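Local atomic coordinates of topoisomerase I-like protein (Leishmania donovani, PDB entry 2B9S), a protein that probably relaxes supercoiled DNA by transient single-strand cleavage and rejoining, as the large subunit of a heterodimeric type IB topoisomerase. Residues 264-267 / 273-276; 283-288 / 383-388; 314-317 / 321-324; 348-353 / 358-363. One frame throughout, in Å; residues are numbered along the deposited sequence.

Contact 1. Residues 264-267 / 273-276; sequences MEDF and HVAQ
The backbone N of V274, the residue that D266 leans against, gives its hydrogen to OD1 of D271, so an aspartate of the connecting loop ties down an early turn of helix 272-287. Across the contact itself nothing so directional is formed. The carboxylate of D266 lies beside a methyl group: CG of D266 is 3.6 Å from CG1 of V274, and OD1 of D266 comes equally near to that methyl. The two side chains cross at about a right angle. V274 presents CG1 because this branch stands opposite its backbone N (chi1 179°), while D266 keeps CG beside its own N. Just behind them the carbonyl O of D266 approaches CA of A275 at 3.6 Å, a backbone touch that brings the last part of helix 236-266 against the next helix. F267 turns away and buries its ring among V343 and L346 of helix 341-351 and A278, V279 and Y282 of helix 272-287. A short loop links helix 236-266 to helix 272-287, with five residues between the two segments. With a methyl facing a carboxylate and no hydrogen bond between the segments, the junction rests on van der Waals contact here, and the polar bond at V274 N comes from D271 of the loop rather than from D266.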
loop_
_atom_site.group_PDB
_atom_site.type_symbol
_atom_site.label_atom_id
_atom_site.label_comp_id
_atom_site.label_asym_id
_atom_site.label_seq_id
_atom_site.Cartn_x
_atom_site.Cartn_y
_atom_site.Cartn_z
ATOM N N MET D 264 15.557 -24.023 14.669
ATOM C CA MET D 264 15.466 -25.489 14.685
ATOM C C MET D 264 15.784 -26.126 16.050
ATOM O O MET D 264 15.282 -27.202 16.371
ATOM C CB MET D 264 16.294 -26.111 13.564
ATOM C CG MET D 264 15.518 -26.272 12.278
ATOM S SD MET D 264 16.618 -26.753 10.953
ATOM C CE MET D 264 16.518 -25.329 9.853
ATOM N N GLU D 265 16.618 -25.452 16.836
ATOM C CA GLU D 265 16.842 -25.812 18.226
ATOM C C GLU D 265 15.632 -25.432 19.098
ATOM O O GLU D 265 15.325 -26.133 20.076
ATOM C CB GLU D 265 18.131 -25.161 18.750
ATOM N N ASP D 266 14.950 -24.337 18.739
ATOM C CA ASP D 266 13.746 -23.876 19.442
ATOM C C ASP D 266 12.520 -24.760 19.190
ATOM O O ASP D 266 11.572 -24.737 19.978
ATOM C CB ASP D 266 13.385 -22.445 19.053
ATOM C CG ASP D 266 14.418 -21.434 19.468
ATOM O OD1 ASP D 266 15.201 -21.696 20.412
ATOM O OD2 ASP D 266 14.432 -20.351 18.845
ATOM N N PHE D 267 12.523 -25.514 18.090
ATOM C CA PHE D 267 11.472 -26.500 17.849
ATOM C C PHE D 267 11.348 -27.463 19.026
ATOM O O PHE D 267 10.254 -27.941 19.333
ATOM C CB PHE D 267 11.729 -27.303 16.570
ATOM C CG PHE D 267 11.525 -26.523 15.306
ATOM C CD1 PHE D 267 10.694 -25.397 15.279
ATOM C CD2 PHE D 267 12.148 -26.926 14.121
ATOM C CE1 PHE D 267 10.507 -24.670 14.098
ATOM C CE2 PHE D 267 11.968 -26.204 12.937
ATOM C CZ PHE D 267 11.147 -25.070 12.927
ATOM N N HIS D 273 5.938 -20.195 24.217
ATOM C CA HIS D 273 6.263 -19.005 23.430
ATOM C C HIS D 273 7.419 -19.253 22.446
ATOM O O HIS D 273 7.325 -18.895 21.268
ATOM C CB HIS D 273 6.581 -17.800 24.337
ATOM C CG HIS D 273 7.173 -16.637 23.601
ATOM N ND1 HIS D 273 6.478 -15.932 22.643
ATOM C CD2 HIS D 273 8.404 -16.076 23.656
ATOM C CE1 HIS D 273 7.251 -14.987 22.142
ATOM N NE2 HIS D 273 8.426 -15.053 22.740
ATOM N N VAL D 274 8.495 -19.873 22.933
ATOM C CA VAL D 274 9.701 -20.121 22.127
ATOM C C VAL D 274 9.420 -21.059 20.940
ATOM O O VAL D 274 9.849 -20.775 19.804
ATOM C CB VAL D 274 10.910 -20.624 22.999
ATOM C CG1 VAL D 274 12.131 -20.902 22.148
ATOM C CG2 VAL D 274 11.291 -19.588 24.049
ATOM N N ALA D 275 8.691 -22.151 21.203
ATOM C CA ALA D 275 8.342 -23.132 20.166
ATOM C C ALA D 275 7.438 -22.533 19.088
ATOM O O ALA D 275 7.617 -22.818 17.902
ATOM C CB ALA D 275 7.698 -24.377 20.777
ATOM N N GLN D 276 6.473 -21.715 19.522
ATOM C CA GLN D 276 5.574 -20.965 18.629
ATOM C C GLN D 276 6.336 -19.930 17.795
ATOM O O GLN D 276 6.150 -19.856 16.570
ATOM C CB GLN D 276 4.449 -20.279 19.424
ATOM C CG GLN D 276 3.362 -21.235 19.890
ATOM C CD GLN D 276 2.163 -20.551 20.508
ATOM O OE1 GLN D 276 2.104 -19.336 20.618
ATOM N NE2 GLN D 276 1.198 -21.339 20.918
#

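Contact 2. Residues 283-288 / 383-388; sequences FIDRLA and KVFRTY. With VO4 (vanadate ion), chain F; nucleotides of chain C; nucleotides of chain A.
A288 has just left helix 272-287 with positive phi (50°), and its carbonyl O takes NH1 of R386 at 2.6 Å, a weak, bent bond. That oxygen lies at the edge of the guanidinium, as does O1 of the vanadate, which NH2 of R386 reaches at 2.8 Å along a nearly straight line (167°). NH2 also bonds to the carbonyl O of C427, and NE meets the OH of Y22 of the other protein chain, so several partners fix the rotation of the group. R386 thus belongs to the vanadate pocket of this type IB topoisomerase, together with R290, K328 and H429; the vanadium is joined to O3' of DT10 at 1.8 Å, a mimic of the transition state of strand transfer. Behind the pocket the two helices pack through F385. Its CB meets CG2 of I284 at 3.9 Å, the side chains crossing at about a right angle, and its CD2 lies 3.8 Å from CA of D285. The D285 carboxylate is engaged by R260 and Y263. K383 touches two DNA chains: its backbone N bonds to OP1 of DC17 of chain C at 2.8 Å, and NZ to OP1 of DT10 of chain A at 2.9 Å.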
loop_
_atom_site.group_PDB
_atom_site.type_symbol
_atom_site.label_atom_id
_atom_site.label_comp_id
_atom_site.label_asym_id
_atom_site.label_seq_id
_atom_site.Cartn_x
_atom_site.Cartn_y
_atom_site.Cartn_z
ATOM N N PHE D 283 7.842 -20.242 9.078
ATOM C CA PHE D 283 6.879 -19.837 8.053
ATOM C C PHE D 283 7.298 -18.576 7.310
ATOM O O PHE D 283 7.195 -18.528 6.099
ATOM C CB PHE D 283 5.471 -19.619 8.626
ATOM C CG PHE D 283 4.743 -20.886 8.982
ATOM C CD1 PHE D 283 5.189 -22.129 8.535
ATOM C CD2 PHE D 283 3.585 -20.828 9.741
ATOM C CE1 PHE D 283 4.522 -23.300 8.874
ATOM C CE2 PHE D 283 2.894 -21.983 10.069
ATOM C CZ PHE D 283 3.372 -23.230 9.631
ATOM N N ILE D 284 7.732 -17.558 8.048
ATOM C CA ILE D 284 8.153 -16.270 7.483
ATOM C C ILE D 284 9.396 -16.439 6.591
ATOM O O ILE D 284 9.476 -15.860 5.492
ATOM C CB ILE D 284 8.401 -15.222 8.602
ATOM C CG1 ILE D 284 7.076 -14.853 9.292
ATOM C CG2 ILE D 284 9.118 -13.992 8.068
ATOM C CD1 ILE D 284 7.224 -14.033 10.561
ATOM N N ASP D 285 10.341 -17.250 7.065
ATOM C CA ASP D 285 11.525 -17.619 6.294
ATOM C C ASP D 285 11.187 -18.424 5.035
ATOM O O ASP D 285 11.505 -17.985 3.923
ATOM C CB ASP D 285 12.516 -18.390 7.176
ATOM C CG ASP D 285 13.723 -18.931 6.401
ATOM O OD1 ASP D 285 13.950 -18.545 5.235
ATOM O OD2 ASP D 285 14.451 -19.754 6.979
ATOM N N ARG D 286 10.543 -19.585 5.201
ATOM C CA ARG D 286 10.423 -20.539 4.087
ATOM C C ARG D 286 9.310 -20.199 3.113
ATOM O O ARG D 286 9.431 -20.475 1.918
ATOM C CB ARG D 286 10.278 -22.001 4.574
ATOM C CG ARG D 286 11.369 -22.539 5.503
ATOM C CD ARG D 286 12.778 -21.992 5.230
ATOM N NE ARG D 286 13.370 -22.402 3.955
ATOM C CZ ARG D 286 14.553 -23.009 3.818
ATOM N NH1 ARG D 286 15.310 -23.302 4.877
ATOM N NH2 ARG D 286 14.988 -23.324 2.608
ATOM N N LEU D 287 8.239 -19.594 3.631
ATOM C CA LEU D 287 7.041 -19.273 2.848
ATOM C C LEU D 287 6.836 -17.781 2.571
ATOM O O LEU D 287 5.875 -17.416 1.887
ATOM C CB LEU D 287 5.781 -19.816 3.551
ATOM C CG LEU D 287 5.601 -21.313 3.784
ATOM C CD1 LEU D 287 4.262 -21.528 4.415
ATOM C CD2 LEU D 287 5.718 -22.075 2.468
ATOM N N ALA D 288 7.718 -16.943 3.113
ATOM C CA ALA D 288 7.646 -15.468 3.027
ATOM C C ALA D 288 6.282 -14.858 3.410
ATOM O O ALA D 288 5.793 -13.962 2.729
ATOM C CB ALA D 288 8.144 -14.948 1.632
ATOM N N LYS D 383 9.675 -8.294 7.697
ATOM C CA LYS D 383 9.377 -7.884 6.318
ATOM C C LYS D 383 10.607 -8.091 5.457
ATOM O O LYS D 383 10.502 -8.301 4.249
ATOM C CB LYS D 383 8.841 -6.443 6.229
ATOM C CG LYS D 383 9.893 -5.324 6.396
ATOM C CD LYS D 383 9.271 -3.920 6.300
ATOM C CE LYS D 383 9.076 -3.479 4.844
ATOM N NZ LYS D 383 10.384 -3.239 4.103
ATOM N N VAL D 384 11.772 -8.063 6.108
ATOM C CA VAL D 384 13.077 -8.211 5.446
ATOM C C VAL D 384 13.243 -9.594 4.794
ATOM O O VAL D 384 13.873 -9.707 3.733
ATOM C CB VAL D 384 14.271 -7.886 6.430
ATOM C CG1 VAL D 384 15.628 -8.005 5.724
ATOM C CG2 VAL D 384 14.122 -6.502 7.023
ATOM N N PHE D 385 12.673 -10.635 5.415
ATOM C CA PHE D 385 12.698 -11.993 4.845
ATOM C C PHE D 385 11.956 -12.071 3.530
ATOM O O PHE D 385 12.207 -12.943 2.681
ATOM C CB PHE D 385 12.081 -12.999 5.815
ATOM C CG PHE D 385 13.013 -13.446 6.904
ATOM C CD1 PHE D 385 13.100 -12.732 8.093
ATOM C CD2 PHE D 385 13.812 -14.585 6.729
ATOM C CE1 PHE D 385 13.964 -13.151 9.116
ATOM C CE2 PHE D 385 14.682 -15.016 7.734
ATOM C CZ PHE D 385 14.768 -14.302 8.929
ATOM N N ARG D 386 11.018 -11.158 3.367
ATOM C CA ARG D 386 10.167 -11.155 2.199
ATOM C C ARG D 386 10.931 -10.532 1.014
ATOM O O ARG D 386 10.893 -11.054 -0.109
ATOM C CB ARG D 386 8.879 -10.399 2.541
ATOM C CG ARG D 386 7.682 -10.869 1.826
ATOM C CD ARG D 386 6.427 -10.136 2.350
ATOM N NE ARG D 386 5.485 -9.945 1.259
ATOM C CZ ARG D 386 4.657 -10.875 0.812
ATOM N NH1 ARG D 386 4.624 -12.081 1.373
ATOM N NH2 ARG D 386 3.828 -10.586 -0.175
ATOM N N THR D 387 11.611 -9.416 1.293
ATOM C CA THR D 387 12.573 -8.788 0.378
ATOM C C THR D 387 13.712 -9.749 0.020
ATOM O O THR D 387 14.097 -9.859 -1.151
ATOM C CB THR D 387 13.208 -7.516 1.012
ATOM O OG1 THR D 387 12.179 -6.656 1.501
ATOM C CG2 THR D 387 14.058 -6.755 -0.002
ATOM N N TYR D 388 14.255 -10.408 1.043
ATOM C CA TYR D 388 15.290 -11.423 0.880
ATOM C C TYR D 388 14.827 -12.579 -0.014
ATOM O O TYR D 388 15.532 -12.974 -0.946
ATOM C CB TYR D 388 15.753 -11.948 2.249
ATOM C CG TYR D 388 16.493 -13.267 2.165
ATOM C CD1 TYR D 388 17.848 -13.313 1.805
ATOM C CD2 TYR D 388 15.829 -14.470 2.414
ATOM C CE1 TYR D 388 18.517 -14.523 1.695
ATOM C CE2 TYR D 388 16.485 -15.683 2.319
ATOM C CZ TYR D 388 17.829 -15.710 1.962
ATOM O OH TYR D 388 18.481 -16.927 1.875
HETATM V V VO4 F . 3.748 -6.543 0.067
HETATM O O1 VO4 F . 3.576 -7.912 -0.992
HETATM O O2 VO4 F . 3.703 -6.703 1.823
ATOM P P DC C 17 7.691 -5.912 10.169
ATOM O OP1 DC C 17 8.944 -6.303 9.476
ATOM O OP2 DC C 17 7.047 -6.870 11.062
ATOM O "O5'" DC C 17 8.051 -4.620 10.998
ATOM C "C5'" DC C 17 8.761 -3.520 10.457
ATOM C "C4'" DC C 17 8.695 -2.445 11.517
ATOM O "O4'" DC C 17 7.364 -1.871 11.528
ATOM C "C3'" DC C 17 8.935 -2.930 12.949
ATOM O "O3'" DC C 17 9.847 -2.030 13.533
ATOM C "C2'" DC C 17 7.593 -2.745 13.639
ATOM C "C1'" DC C 17 7.055 -1.532 12.880
ATOM N N1 DC C 17 5.582 -1.290 13.034
ATOM C C2 DC C 17 5.111 0.024 13.033
ATOM O O2 DC C 17 5.938 0.961 12.907
ATOM N N3 DC C 17 3.770 0.242 13.172
ATOM C C4 DC C 17 2.925 -0.788 13.318
ATOM N N4 DC C 17 1.635 -0.487 13.476
ATOM C C5 DC C 17 3.368 -2.143 13.333
ATOM C C6 DC C 17 4.690 -2.348 13.178
ATOM P P DT A 10 8.779 -1.990 0.982
ATOM O OP1 DT A 10 9.448 -3.223 1.388
ATOM O OP2 DT A 10 9.180 -1.197 -0.212
ATOM O "O5'" DT A 10 7.237 -2.337 0.739
ATOM C "C5'" DT A 10 6.564 -3.388 1.460
ATOM C "C4'" DT A 10 5.147 -3.532 0.957
ATOM O "O4'" DT A 10 4.416 -2.289 1.066
ATOM C "C3'" DT A 10 5.009 -3.894 -0.523
ATOM O "O3'" DT A 10 4.085 -4.935 -0.606
ATOM C "C2'" DT A 10 4.437 -2.671 -1.228
ATOM C "C1'" DT A 10 3.585 -2.141 -0.093
ATOM N N1 DT A 10 3.188 -0.719 -0.169
ATOM C C2 DT A 10 1.856 -0.399 0.040
ATOM O O2 DT A 10 0.991 -1.225 0.245
ATOM N N3 DT A 10 1.571 0.941 -0.013
ATOM C C4 DT A 10 2.468 1.979 -0.251
ATOM O O4 DT A 10 2.084 3.153 -0.264
ATOM C C5 DT A 10 3.838 1.584 -0.479
ATOM C C7 DT A 10 4.887 2.598 -0.880
ATOM C C6 DT A 10 4.141 0.268 -0.411
HETATM O O HOH W 1 3.950 -15.380 0.688
#

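Contact 3. Residues 314-317 / 321-324; sequences QLMP and VRFD
R322 rises from the middle strand beside Q314 and M316, and each part of its side chain has a different neighbour. CB sits 4.1 Å from CB of Q314, the two residues being an antiparallel hydrogen-bonded pair, and CG of M316, on the same segment as Q314, comes as near to that carbon. Both long chains start with CG opposite the backbone N (chi1 -178° for R322), so they run side by side and point the same way. Further out, CD of R322 passes OE1 of Q314 at 4.1 Å. NE then leaves the pair: it makes a salt bridge with OD2 of D336 on strand 332-338. At CZ the flat group receives the methyl of M316, whose chain doubles back at chi2 and chi3 to bring CE over one face, 3.5 Å from CZ of R322 and displaced toward the rim. The amide of Q314 does not stack on the guanidinium; their planes stand 79° apart.

Beneath this polar row the backbones are joined by two hydrogen bonds, N of Q314 to O of R322 at 2.9 Å and N of R322 to O of Q314 at the same length. L315 and V321, a non-hydrogen-bonded pair, point to the opposite face, where CD1 of L315 meets CG1 of V321 at 4.2 Å. That face packs on helix 341-351, with L315 against Y344 and V321 against L347. The arrangement is that of an antiparallel beta hairpin, supplying two of the three strands of the sheet, 313-315 at its edge and 320-326 in the middle, with 332-338 beyond.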
loop_
_atom_site.group_PDB
_atom_site.type_symbol
_atom_site.label_atom_id
_atom_site.label_comp_id
_atom_site.label_asym_id
_atom_site.label_seq_id
_atom_site.Cartn_x
_atom_site.Cartn_y
_atom_site.Cartn_z
ATOM N N GLN D 314 -4.960 -26.829 7.571
ATOM C CA GLN D 314 -5.541 -28.156 7.572
ATOM C C GLN D 314 -4.380 -29.147 7.466
ATOM O O GLN D 314 -3.554 -29.042 6.561
ATOM C CB GLN D 314 -6.499 -28.280 6.395
ATOM C CG GLN D 314 -7.372 -29.492 6.388
ATOM C CD GLN D 314 -8.290 -29.501 5.182
ATOM O OE1 GLN D 314 -8.598 -28.446 4.618
ATOM N NE2 GLN D 314 -8.729 -30.692 4.771
ATOM N N LEU D 315 -4.306 -30.071 8.426
ATOM C CA LEU D 315 -3.238 -31.076 8.485
ATOM C C LEU D 315 -3.576 -32.311 7.639
ATOM O O LEU D 315 -4.515 -33.048 7.950
ATOM C CB LEU D 315 -2.933 -31.464 9.947
ATOM C CG LEU D 315 -1.913 -30.715 10.836
ATOM C CD1 LEU D 315 -1.526 -29.324 10.359
ATOM C CD2 LEU D 315 -2.392 -30.665 12.279
ATOM N N MET D 316 -2.798 -32.506 6.574
ATOM C CA MET D 316 -2.976 -33.577 5.588
ATOM C C MET D 316 -1.992 -34.734 5.845
ATOM O O MET D 316 -1.041 -34.566 6.618
ATOM C CB MET D 316 -2.748 -33.032 4.165
ATOM C CG MET D 316 -3.364 -31.663 3.886
ATOM S SD MET D 316 -5.153 -31.668 3.908
ATOM C CE MET D 316 -5.488 -32.420 2.315
ATOM N N PRO D 317 -2.206 -35.897 5.174
ATOM C CA PRO D 317 -1.469 -37.148 5.419
ATOM C C PRO D 317 0.058 -37.070 5.496
ATOM O O PRO D 317 0.618 -37.411 6.548
ATOM C CB PRO D 317 -1.919 -38.056 4.269
ATOM C CG PRO D 317 -3.292 -37.600 3.986
ATOM C CD PRO D 317 -3.223 -36.097 4.120
ATOM N N VAL D 321 0.837 -29.413 5.052
ATOM C CA VAL D 321 -0.093 -28.425 5.587
ATOM C C VAL D 321 -0.755 -27.700 4.426
ATOM O O VAL D 321 -0.081 -27.168 3.561
ATOM C CB VAL D 321 0.584 -27.410 6.523
ATOM C CG1 VAL D 321 -0.471 -26.639 7.335
ATOM C CG2 VAL D 321 1.528 -28.101 7.470
ATOM N N ARG D 322 -2.083 -27.743 4.395
ATOM C CA ARG D 322 -2.893 -26.919 3.510
ATOM C C ARG D 322 -3.288 -25.593 4.198
ATOM O O ARG D 322 -4.103 -25.587 5.139
ATOM C CB ARG D 322 -4.153 -27.669 3.106
ATOM C CG ARG D 322 -5.026 -26.909 2.147
ATOM C CD ARG D 322 -6.029 -27.822 1.494
ATOM N NE ARG D 322 -5.384 -28.771 0.585
ATOM C CZ ARG D 322 -5.979 -29.840 0.042
ATOM N NH1 ARG D 322 -7.248 -30.125 0.309
ATOM N NH2 ARG D 322 -5.288 -30.638 -0.767
ATOM N N PHE D 323 -2.704 -24.495 3.709
ATOM C CA PHE D 323 -3.050 -23.115 4.098
ATOM C C PHE D 323 -4.214 -22.582 3.250
ATOM O O PHE D 323 -4.213 -22.732 2.033
ATOM C CB PHE D 323 -1.844 -22.193 3.876
ATOM C CG PHE D 323 -0.696 -22.433 4.824
ATOM C CD1 PHE D 323 -0.529 -21.630 5.944
ATOM C CD2 PHE D 323 0.225 -23.451 4.585
ATOM C CE1 PHE D 323 0.526 -21.833 6.821
ATOM C CE2 PHE D 323 1.275 -23.666 5.455
ATOM C CZ PHE D 323 1.427 -22.860 6.578
ATOM N N ASP D 324 -5.203 -21.959 3.878
ATOM C CA ASP D 324 -6.244 -21.241 3.122
ATOM C C ASP D 324 -6.756 -20.049 3.923
ATOM O O ASP D 324 -7.480 -20.203 4.917
ATOM C CB ASP D 324 -7.388 -22.179 2.728
ATOM C CG ASP D 324 -8.403 -21.530 1.788
ATOM O OD1 ASP D 324 -8.262 -20.339 1.401
ATOM O OD2 ASP D 324 -9.365 -22.235 1.434
#

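Contact 4. Residues 348-353 / 358-363; sequences QRFTRR and MDIFDQ
F350 carries the close-packed half of this contact, packed against I360 and F361. Its CB meets CG2 of I360 at 3.9 Å, and the CD2-CE2 side of its ring comes equally near to CE1 of F361. The F350 and F361 side chains meet at a slant. The same I360 methyl also lies over the centre of the F361 ring, 3.8 Å above its plane, so one CG2 serves both aromatic residues. It can do so because it stands opposite the backbone N of I360, leaving CG1 to run toward T351, where the fit is slacker: CG2 of T351 is 4.3 Å from CG1 of I360. No hydrogen bond joins the two segments. Past F361 the character changes, since D362 and Q363 are exposed and bind each other and Q276 of helix 272-287 rather than residues 348-353. NE2 of Q363 donates to OD2 of D362 at 2.9 Å, almost straight (166°) but approaching from above the carboxylate plane. K354, in the intervening turn, hydrogen-bonds to the carbonyl O of F350. The buried cluster lies near the C-terminal end of helix 341-351: F350 rests on Q276 and V279 of helix 272-287, I360 packs on I313 and T351 on L315 of strand 313-315.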
loop_
_atom_site.group_PDB
_atom_site.type_symbol
_atom_site.label_atom_id
_atom_site.label_comp_id
_atom_site.label_asym_id
_atom_site.label_seq_id
_atom_site.Cartn_x
_atom_site.Cartn_y
_atom_site.Cartn_z
ATOM N N GLN D 348 0.261 -29.904 15.278
ATOM C CA GLN D 348 -0.759 -30.759 15.892
ATOM C C GLN D 348 -0.952 -30.364 17.359
ATOM O O GLN D 348 -2.062 -30.318 17.844
ATOM C CB GLN D 348 -0.388 -32.248 15.783
ATOM C CG GLN D 348 -0.330 -32.801 14.344
ATOM C CD GLN D 348 0.180 -34.231 14.294
ATOM O OE1 GLN D 348 1.246 -34.548 14.832
ATOM N NE2 GLN D 348 -0.592 -35.111 13.659
ATOM N N ARG D 349 0.142 -30.086 18.048
ATOM C CA ARG D 349 0.107 -29.599 19.408
ATOM C C ARG D 349 -0.627 -28.250 19.488
ATOM O O ARG D 349 -1.460 -28.033 20.386
ATOM C CB ARG D 349 1.536 -29.475 19.965
ATOM C CG ARG D 349 1.607 -29.446 21.485
ATOM C CD ARG D 349 3.052 -29.536 22.005
ATOM N NE ARG D 349 3.589 -28.243 22.479
ATOM C CZ ARG D 349 4.894 -27.966 22.580
ATOM N NH1 ARG D 349 5.798 -28.886 22.228
ATOM N NH2 ARG D 349 5.302 -26.778 23.024
ATOM N N PHE D 350 -0.322 -27.361 18.540
ATOM C CA PHE D 350 -0.819 -25.986 18.557
ATOM C C PHE D 350 -2.305 -25.887 18.247
ATOM O O PHE D 350 -2.891 -24.831 18.454
ATOM C CB PHE D 350 -0.048 -25.093 17.564
ATOM C CG PHE D 350 1.397 -24.874 17.912
ATOM C CD1 PHE D 350 1.907 -25.242 19.160
ATOM C CD2 PHE D 350 2.256 -24.278 16.986
ATOM C CE1 PHE D 350 3.242 -25.042 19.462
ATOM C CE2 PHE D 350 3.595 -24.057 17.291
ATOM C CZ PHE D 350 4.093 -24.434 18.525
ATOM N N THR D 351 -2.898 -26.965 17.727
ATOM C CA THR D 351 -4.298 -26.944 17.304
ATOM C C THR D 351 -5.207 -27.990 17.942
ATOM O O THR D 351 -6.409 -27.946 17.720
ATOM C CB THR D 351 -4.462 -27.099 15.746
ATOM O OG1 THR D 351 -3.882 -28.332 15.303
ATOM C CG2 THR D 351 -3.815 -25.953 14.996
ATOM N N ARG D 352 -4.673 -28.924 18.726
ATOM C CA ARG D 352 -5.432 -30.160 18.966
ATOM C C ARG D 352 -6.876 -30.015 19.510
ATOM O O ARG D 352 -7.822 -30.583 18.934
ATOM C CB ARG D 352 -4.623 -31.245 19.707
ATOM C CG ARG D 352 -4.347 -31.021 21.172
ATOM C CD ARG D 352 -3.861 -32.308 21.798
ATOM N NE ARG D 352 -4.939 -33.097 22.394
ATOM C CZ ARG D 352 -5.095 -33.246 23.709
ATOM N NH1 ARG D 352 -4.230 -32.641 24.521
ATOM N NH2 ARG D 352 -6.093 -33.985 24.224
ATOM N N ARG D 353 -7.083 -29.293 20.594
ATOM C CA ARG D 353 -8.453 -29.298 21.103
ATOM C C ARG D 353 -9.151 -27.937 20.922
ATOM O O ARG D 353 -10.149 -27.647 21.571
ATOM C CB ARG D 353 -8.495 -29.813 22.578
ATOM N N MET D 358 -9.992 -19.908 17.024
ATOM C CA MET D 358 -8.931 -19.595 17.981
ATOM C C MET D 358 -7.584 -19.435 17.269
ATOM O O MET D 358 -7.366 -20.055 16.206
ATOM C CB MET D 358 -8.855 -20.684 19.056
ATOM C CG MET D 358 -9.984 -20.609 20.126
ATOM S SD MET D 358 -10.025 -22.008 21.305
ATOM C CE MET D 358 -8.489 -21.802 22.192
ATOM N N ASP D 359 -6.699 -18.598 17.833
ATOM C CA ASP D 359 -5.347 -18.385 17.291
ATOM C C ASP D 359 -4.468 -19.611 17.483
ATOM O O ASP D 359 -4.437 -20.180 18.573
ATOM C CB ASP D 359 -4.589 -17.252 18.013
ATOM C CG ASP D 359 -5.181 -15.869 17.795
ATOM O OD1 ASP D 359 -6.080 -15.689 16.949
ATOM O OD2 ASP D 359 -4.710 -14.948 18.508
ATOM N N ILE D 360 -3.699 -19.929 16.444
ATOM C CA ILE D 360 -2.633 -20.936 16.484
ATOM C C ILE D 360 -1.448 -20.483 17.337
ATOM O O ILE D 360 -0.949 -21.244 18.179
ATOM C CB ILE D 360 -2.101 -21.231 15.066
ATOM C CG1 ILE D 360 -3.210 -21.792 14.185
ATOM C CG2 ILE D 360 -0.904 -22.195 15.131
ATOM C CD1 ILE D 360 -2.863 -21.824 12.718
ATOM N N PHE D 361 -0.984 -19.255 17.103
ATOM C CA PHE D 361 0.118 -18.696 17.891
ATOM C C PHE D 361 -0.382 -17.741 18.971
ATOM O O PHE D 361 0.000 -16.587 19.005
ATOM C CB PHE D 361 1.165 -18.025 16.992
ATOM C CG PHE D 361 1.668 -18.912 15.874
ATOM C CD1 PHE D 361 2.334 -20.112 16.162
ATOM C CD2 PHE D 361 1.457 -18.554 14.532
ATOM C CE1 PHE D 361 2.781 -20.934 15.129
ATOM C CE2 PHE D 361 1.900 -19.353 13.506
ATOM C CZ PHE D 361 2.574 -20.552 13.798
ATOM N N ASP D 362 -1.208 -18.256 19.879
ATOM C CA ASP D 362 -1.806 -17.452 20.949
ATOM C C ASP D 362 -0.802 -16.852 21.959
ATOM O O ASP D 362 -1.110 -15.888 22.659
ATOM C CB ASP D 362 -2.915 -18.250 21.668
ATOM C CG ASP D 362 -2.375 -19.336 22.609
ATOM O OD1 ASP D 362 -1.754 -20.334 22.145
ATOM O OD2 ASP D 362 -2.618 -19.184 23.830
ATOM N N GLN D 363 0.397 -17.430 22.001
ATOM C CA GLN D 363 1.466 -16.996 22.896
ATOM C C GLN D 363 2.591 -16.240 22.153
ATOM O O GLN D 363 3.688 -16.079 22.692
ATOM C CB GLN D 363 2.021 -18.215 23.660
ATOM C CG GLN D 363 0.986 -18.914 24.577
ATOM C CD GLN D 363 0.414 -17.982 25.634
ATOM O OE1 GLN D 363 1.165 -17.309 26.335
ATOM N NE2 GLN D 363 -0.916 -17.939 25.754
#

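How the contacts relate
All four contacts belong to the catalytic core and lie to the same side of the chain's centre. Contact 1 comes first along the chain; contacts 3 and 4 follow in turn, both inside the long loop that contact 2 closes. Contacts 1 and 2 share helix 272-287: its start serves contact 1 and its end contact 2, with centres about 18 Å apart. Contacts 1 and 4 are bonded directly, H273 ND1 to Q363 O and Q276 OE1 to Q363 N. F283 of contact 2 meets F323 of contact 3 edge-to-face and packs on F361 of contact 4, while L315 of contact 3 touches Q348 of contact 4. Contact 2 alone holds a vanadate-pocket residue; the other three join the helices and sheet beside it.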